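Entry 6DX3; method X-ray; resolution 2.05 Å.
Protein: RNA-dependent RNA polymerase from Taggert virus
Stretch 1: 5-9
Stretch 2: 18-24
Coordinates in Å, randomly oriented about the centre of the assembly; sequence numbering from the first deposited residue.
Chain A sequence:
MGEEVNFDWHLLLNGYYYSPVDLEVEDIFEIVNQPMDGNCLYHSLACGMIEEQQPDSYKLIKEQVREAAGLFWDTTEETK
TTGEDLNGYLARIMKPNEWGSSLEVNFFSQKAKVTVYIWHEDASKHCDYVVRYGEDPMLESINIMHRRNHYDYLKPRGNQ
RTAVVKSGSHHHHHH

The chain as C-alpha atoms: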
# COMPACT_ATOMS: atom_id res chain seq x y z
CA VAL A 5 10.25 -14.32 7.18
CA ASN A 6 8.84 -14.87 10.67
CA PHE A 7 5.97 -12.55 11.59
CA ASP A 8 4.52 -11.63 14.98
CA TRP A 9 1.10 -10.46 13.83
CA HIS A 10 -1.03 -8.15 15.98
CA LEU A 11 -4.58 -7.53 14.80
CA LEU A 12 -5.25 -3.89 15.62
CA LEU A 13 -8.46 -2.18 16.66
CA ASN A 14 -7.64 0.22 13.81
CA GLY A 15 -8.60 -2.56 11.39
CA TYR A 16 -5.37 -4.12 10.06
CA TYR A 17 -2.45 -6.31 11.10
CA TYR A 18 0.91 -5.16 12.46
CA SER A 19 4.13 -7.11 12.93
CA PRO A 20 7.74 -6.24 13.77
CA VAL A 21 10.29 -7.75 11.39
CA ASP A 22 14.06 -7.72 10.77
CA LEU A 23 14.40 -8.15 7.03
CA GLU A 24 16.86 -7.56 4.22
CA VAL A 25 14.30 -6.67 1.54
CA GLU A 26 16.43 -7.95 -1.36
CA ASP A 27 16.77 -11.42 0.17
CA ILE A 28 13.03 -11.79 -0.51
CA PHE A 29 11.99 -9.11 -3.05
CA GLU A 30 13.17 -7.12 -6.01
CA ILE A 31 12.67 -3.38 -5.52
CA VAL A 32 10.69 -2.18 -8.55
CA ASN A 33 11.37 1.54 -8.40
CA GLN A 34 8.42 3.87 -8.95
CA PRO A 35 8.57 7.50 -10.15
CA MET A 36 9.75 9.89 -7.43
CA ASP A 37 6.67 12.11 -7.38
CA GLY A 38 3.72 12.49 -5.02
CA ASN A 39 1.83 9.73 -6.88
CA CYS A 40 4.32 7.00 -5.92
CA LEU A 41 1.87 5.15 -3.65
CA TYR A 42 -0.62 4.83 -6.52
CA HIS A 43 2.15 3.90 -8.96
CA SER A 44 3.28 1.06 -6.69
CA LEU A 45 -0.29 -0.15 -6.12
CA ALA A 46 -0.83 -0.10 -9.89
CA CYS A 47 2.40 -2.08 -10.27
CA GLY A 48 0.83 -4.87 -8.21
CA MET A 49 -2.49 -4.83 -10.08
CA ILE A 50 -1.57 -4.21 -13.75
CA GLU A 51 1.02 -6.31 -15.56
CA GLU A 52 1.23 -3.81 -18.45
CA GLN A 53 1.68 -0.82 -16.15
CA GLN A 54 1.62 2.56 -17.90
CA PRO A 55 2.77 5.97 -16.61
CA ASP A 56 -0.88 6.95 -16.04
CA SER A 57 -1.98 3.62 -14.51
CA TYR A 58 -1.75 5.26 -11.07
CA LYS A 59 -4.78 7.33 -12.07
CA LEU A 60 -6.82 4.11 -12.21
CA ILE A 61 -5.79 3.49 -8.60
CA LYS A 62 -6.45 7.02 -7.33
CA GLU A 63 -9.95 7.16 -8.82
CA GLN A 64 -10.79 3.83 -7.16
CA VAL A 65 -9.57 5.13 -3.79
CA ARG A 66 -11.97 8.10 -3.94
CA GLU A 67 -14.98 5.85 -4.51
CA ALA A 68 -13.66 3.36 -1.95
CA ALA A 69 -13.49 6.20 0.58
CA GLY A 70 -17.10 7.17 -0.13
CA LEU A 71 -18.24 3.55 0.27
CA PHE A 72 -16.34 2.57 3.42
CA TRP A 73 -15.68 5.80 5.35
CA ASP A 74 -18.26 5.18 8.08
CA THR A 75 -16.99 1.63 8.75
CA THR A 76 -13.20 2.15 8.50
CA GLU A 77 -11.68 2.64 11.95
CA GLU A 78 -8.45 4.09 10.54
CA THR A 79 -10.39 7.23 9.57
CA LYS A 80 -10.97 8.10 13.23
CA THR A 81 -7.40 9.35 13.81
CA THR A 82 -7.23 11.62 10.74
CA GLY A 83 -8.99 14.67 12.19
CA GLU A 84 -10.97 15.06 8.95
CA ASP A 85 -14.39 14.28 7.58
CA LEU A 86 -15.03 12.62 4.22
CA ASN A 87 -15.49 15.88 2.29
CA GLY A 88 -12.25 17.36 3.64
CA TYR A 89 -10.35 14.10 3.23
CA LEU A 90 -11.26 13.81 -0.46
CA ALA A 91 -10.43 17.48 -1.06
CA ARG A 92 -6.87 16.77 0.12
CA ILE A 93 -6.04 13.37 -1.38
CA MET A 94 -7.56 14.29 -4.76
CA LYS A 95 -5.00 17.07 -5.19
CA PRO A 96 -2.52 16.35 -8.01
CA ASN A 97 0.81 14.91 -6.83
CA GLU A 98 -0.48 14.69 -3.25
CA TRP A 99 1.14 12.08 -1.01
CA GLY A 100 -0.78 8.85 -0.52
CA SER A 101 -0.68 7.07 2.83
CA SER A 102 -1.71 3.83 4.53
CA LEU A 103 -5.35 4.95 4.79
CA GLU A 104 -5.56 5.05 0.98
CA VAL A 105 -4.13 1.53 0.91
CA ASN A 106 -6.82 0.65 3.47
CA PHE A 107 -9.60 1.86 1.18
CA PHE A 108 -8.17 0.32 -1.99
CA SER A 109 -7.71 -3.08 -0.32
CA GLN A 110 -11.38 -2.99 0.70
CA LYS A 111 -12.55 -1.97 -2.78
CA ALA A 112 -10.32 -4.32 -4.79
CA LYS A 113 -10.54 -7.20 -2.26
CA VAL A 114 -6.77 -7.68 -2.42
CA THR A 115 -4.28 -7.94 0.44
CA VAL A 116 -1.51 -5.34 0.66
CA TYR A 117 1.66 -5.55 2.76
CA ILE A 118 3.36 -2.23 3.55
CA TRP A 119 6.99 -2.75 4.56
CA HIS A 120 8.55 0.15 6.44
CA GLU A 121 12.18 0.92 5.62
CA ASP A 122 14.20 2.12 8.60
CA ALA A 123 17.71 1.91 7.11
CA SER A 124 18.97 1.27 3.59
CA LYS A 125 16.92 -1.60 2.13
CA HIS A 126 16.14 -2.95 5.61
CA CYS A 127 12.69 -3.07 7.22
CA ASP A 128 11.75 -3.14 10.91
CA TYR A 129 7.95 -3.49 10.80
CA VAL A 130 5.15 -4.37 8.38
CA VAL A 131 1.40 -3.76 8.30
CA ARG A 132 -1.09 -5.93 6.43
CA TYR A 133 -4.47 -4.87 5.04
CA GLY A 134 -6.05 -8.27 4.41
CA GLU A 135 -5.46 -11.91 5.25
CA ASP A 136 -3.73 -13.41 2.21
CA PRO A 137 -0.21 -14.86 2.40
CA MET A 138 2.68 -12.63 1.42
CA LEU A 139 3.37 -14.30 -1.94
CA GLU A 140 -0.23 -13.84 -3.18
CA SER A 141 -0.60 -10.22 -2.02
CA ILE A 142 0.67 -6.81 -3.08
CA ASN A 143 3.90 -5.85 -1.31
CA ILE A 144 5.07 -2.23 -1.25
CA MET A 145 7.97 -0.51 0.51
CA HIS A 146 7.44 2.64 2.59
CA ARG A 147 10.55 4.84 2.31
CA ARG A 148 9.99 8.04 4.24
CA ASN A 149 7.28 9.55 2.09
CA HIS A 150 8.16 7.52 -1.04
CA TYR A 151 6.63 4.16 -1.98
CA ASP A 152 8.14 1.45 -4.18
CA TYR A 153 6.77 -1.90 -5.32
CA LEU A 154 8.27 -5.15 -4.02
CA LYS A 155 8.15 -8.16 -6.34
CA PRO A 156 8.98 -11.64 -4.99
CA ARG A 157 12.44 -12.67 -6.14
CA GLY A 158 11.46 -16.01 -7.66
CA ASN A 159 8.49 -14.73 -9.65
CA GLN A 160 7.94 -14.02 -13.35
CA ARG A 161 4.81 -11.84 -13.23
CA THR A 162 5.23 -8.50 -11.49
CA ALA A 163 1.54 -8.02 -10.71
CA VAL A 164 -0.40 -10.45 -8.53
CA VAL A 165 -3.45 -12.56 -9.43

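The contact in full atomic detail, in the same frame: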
# COMPACT_ATOMS: atom_id res chain seq x y z
N VAL A 5 10.21 -15.35 6.15
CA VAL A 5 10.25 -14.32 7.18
C VAL A 5 9.24 -14.64 8.28
O VAL A 5 8.08 -14.97 8.00
CB VAL A 5 10.00 -12.92 6.57
CG1 VAL A 5 8.76 -12.93 5.69
CG2 VAL A 5 9.87 -11.87 7.67
N ASN A 6 9.68 -14.55 9.53
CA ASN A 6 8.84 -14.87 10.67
C ASN A 6 8.12 -13.62 11.15
O ASN A 6 8.77 -12.63 11.52
CB ASN A 6 9.68 -15.48 11.80
CG ASN A 6 9.95 -16.96 11.60
OD1 ASN A 6 9.08 -17.70 11.13
ND2 ASN A 6 11.15 -17.39 11.94
N PHE A 7 6.80 -13.66 11.14
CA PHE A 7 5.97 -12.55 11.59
C PHE A 7 5.54 -12.75 13.04
O PHE A 7 5.54 -13.86 13.57
CB PHE A 7 4.72 -12.40 10.71
CG PHE A 7 5.02 -12.12 9.26
CD1 PHE A 7 4.88 -13.13 8.31
CD2 PHE A 7 5.41 -10.86 8.84
CE1 PHE A 7 5.14 -12.88 6.98
CE2 PHE A 7 5.67 -10.61 7.51
CZ PHE A 7 5.54 -11.61 6.58
N ASP A 8 5.17 -11.64 13.67
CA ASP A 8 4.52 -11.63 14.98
C ASP A 8 3.29 -10.73 14.83
O ASP A 8 3.31 -9.56 15.23
CB ASP A 8 5.46 -11.15 16.09
CG ASP A 8 4.80 -11.14 17.45
OD1 ASP A 8 5.20 -10.31 18.30
OD2 ASP A 8 3.89 -11.96 17.68
N TRP A 9 2.24 -11.27 14.23
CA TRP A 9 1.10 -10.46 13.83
C TRP A 9 0.30 -9.99 15.04
O TRP A 9 0.03 -10.77 15.96
CB TRP A 9 0.19 -11.24 12.88
CG TRP A 9 0.78 -11.47 11.52
CD1 TRP A 9 1.11 -12.67 10.97
CD2 TRP A 9 1.10 -10.47 10.54
NE1 TRP A 9 1.62 -12.49 9.70
CE2 TRP A 9 1.62 -11.15 9.42
CE3 TRP A 9 0.99 -9.08 10.51
CZ2 TRP A 9 2.03 -10.47 8.28
CZ3 TRP A 9 1.41 -8.41 9.37
CH2 TRP A 9 1.92 -9.11 8.27
N TYR A 18 -0.39 -5.78 12.24
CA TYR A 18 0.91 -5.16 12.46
C TYR A 18 1.88 -6.23 12.97
O TYR A 18 1.51 -7.07 13.78
CB TYR A 18 0.82 -4.02 13.48
CG TYR A 18 2.16 -3.47 13.95
CD1 TYR A 18 2.72 -2.35 13.35
CD2 TYR A 18 2.84 -4.05 15.02
CE1 TYR A 18 3.93 -1.84 13.78
CE2 TYR A 18 4.06 -3.54 15.45
CZ TYR A 18 4.59 -2.44 14.83
OH TYR A 18 5.80 -1.93 15.26
N SER A 19 3.12 -6.16 12.49
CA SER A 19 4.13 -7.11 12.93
C SER A 19 5.52 -6.49 12.85
O SER A 19 5.87 -5.90 11.81
CB SER A 19 4.09 -8.38 12.07
OG SER A 19 5.26 -9.16 12.27
N PRO A 20 6.32 -6.58 13.91
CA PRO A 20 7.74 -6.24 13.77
C PRO A 20 8.46 -7.31 12.97
O PRO A 20 8.12 -8.49 13.01
CB PRO A 20 8.24 -6.20 15.22
CG PRO A 20 7.32 -7.13 15.95
CD PRO A 20 5.97 -6.98 15.28
N VAL A 21 9.45 -6.87 12.19
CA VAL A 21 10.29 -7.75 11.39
C VAL A 21 11.73 -7.25 11.45
O VAL A 21 12.02 -6.17 11.97
CB VAL A 21 9.83 -7.85 9.92
CG1 VAL A 21 8.42 -8.42 9.82
CG2 VAL A 21 9.92 -6.50 9.24
N ASP A 22 12.64 -8.07 10.92
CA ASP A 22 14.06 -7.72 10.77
C ASP A 22 14.50 -8.33 9.44
O ASP A 22 14.95 -9.48 9.39
CB ASP A 22 14.90 -8.24 11.93
CG ASP A 22 16.39 -8.08 11.69
OD1 ASP A 22 16.91 -6.97 11.92
OD2 ASP A 22 17.04 -9.07 11.28
N LEU A 23 14.35 -7.57 8.36
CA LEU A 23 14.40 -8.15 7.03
C LEU A 23 15.25 -7.33 6.06
O LEU A 23 15.07 -6.11 5.93
CB LEU A 23 12.97 -8.34 6.48
CG LEU A 23 12.81 -8.70 5.00
CD1 LEU A 23 11.83 -9.85 4.83
CD2 LEU A 23 12.31 -7.48 4.24
N GLU A 24 16.18 -8.02 5.42
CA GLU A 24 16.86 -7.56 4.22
C GLU A 24 15.86 -7.71 3.08
O GLU A 24 15.54 -8.83 2.68
CB GLU A 24 18.10 -8.41 3.96
CG GLU A 24 19.26 -8.35 4.99
CD GLU A 24 19.72 -6.95 5.34
OE1 GLU A 24 19.17 -6.36 6.29
OE2 GLU A 24 20.66 -6.45 4.69

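Residues 18-24 form a strand, whereas 5-9 adopt no regular helix or strand. The end-to-end directions, CA 5 to 9 against CA 18 to 23, lie 165° apart, so the two segments run nearly antiparallel. They are closer at one end than the other: the CA atoms of Trp9 and Ser19 are 4.6 Å apart, those of Val5 and Leu23 7.4 Å. No backbone-to-backbone hydrogen bond joins them. Asp8 O and Tyr18 O, both acceptors, stand 3.4 Å apart, and each instead meets a CA-H group: Ser19 CA lies 3.5 Å from Asp8 O (135° at the hydrogen), and Trp9 CA lies 3.4 Å from Tyr18 O (136°).

The single hydrogen bond across the contact runs from Asp8 N to Ser19 OG, at 2.8 Å with an N-H...O angle of 166°. Ser19 is buried, its CA-to-CB bond points toward the other stretch, and chi1 is t; its OG also donates to Pro20 O over 3.0 Å. Its hydroxyl thus serves as acceptor and donor at once, a role that suits a small polar residue in a closely packed position. Its CB lies over one face of the Trp9 ring, 4.0 Å from the centroid of the six-membered ring and 28° off the normal, a CH-pi contact. Although the CA-to-CB bond of Trp9 points away, chi1 at m and chi2 of 116° bring the indole back, with CE3 3.5 Å from Ser19 CB.

Toward the wider end the contact becomes apolar. Val21 CG1 lies 4.0 Å from Phe7 CD2 and 4.3 Å from Val5 CG2, so one methyl meets both residues. Val5 CB also approaches Leu23 CD1 at 4.0 Å; these aliphatic groups bridge the broader backbone gap without needing directional bonds. Together the stretches bury 371 Å², counting both sides.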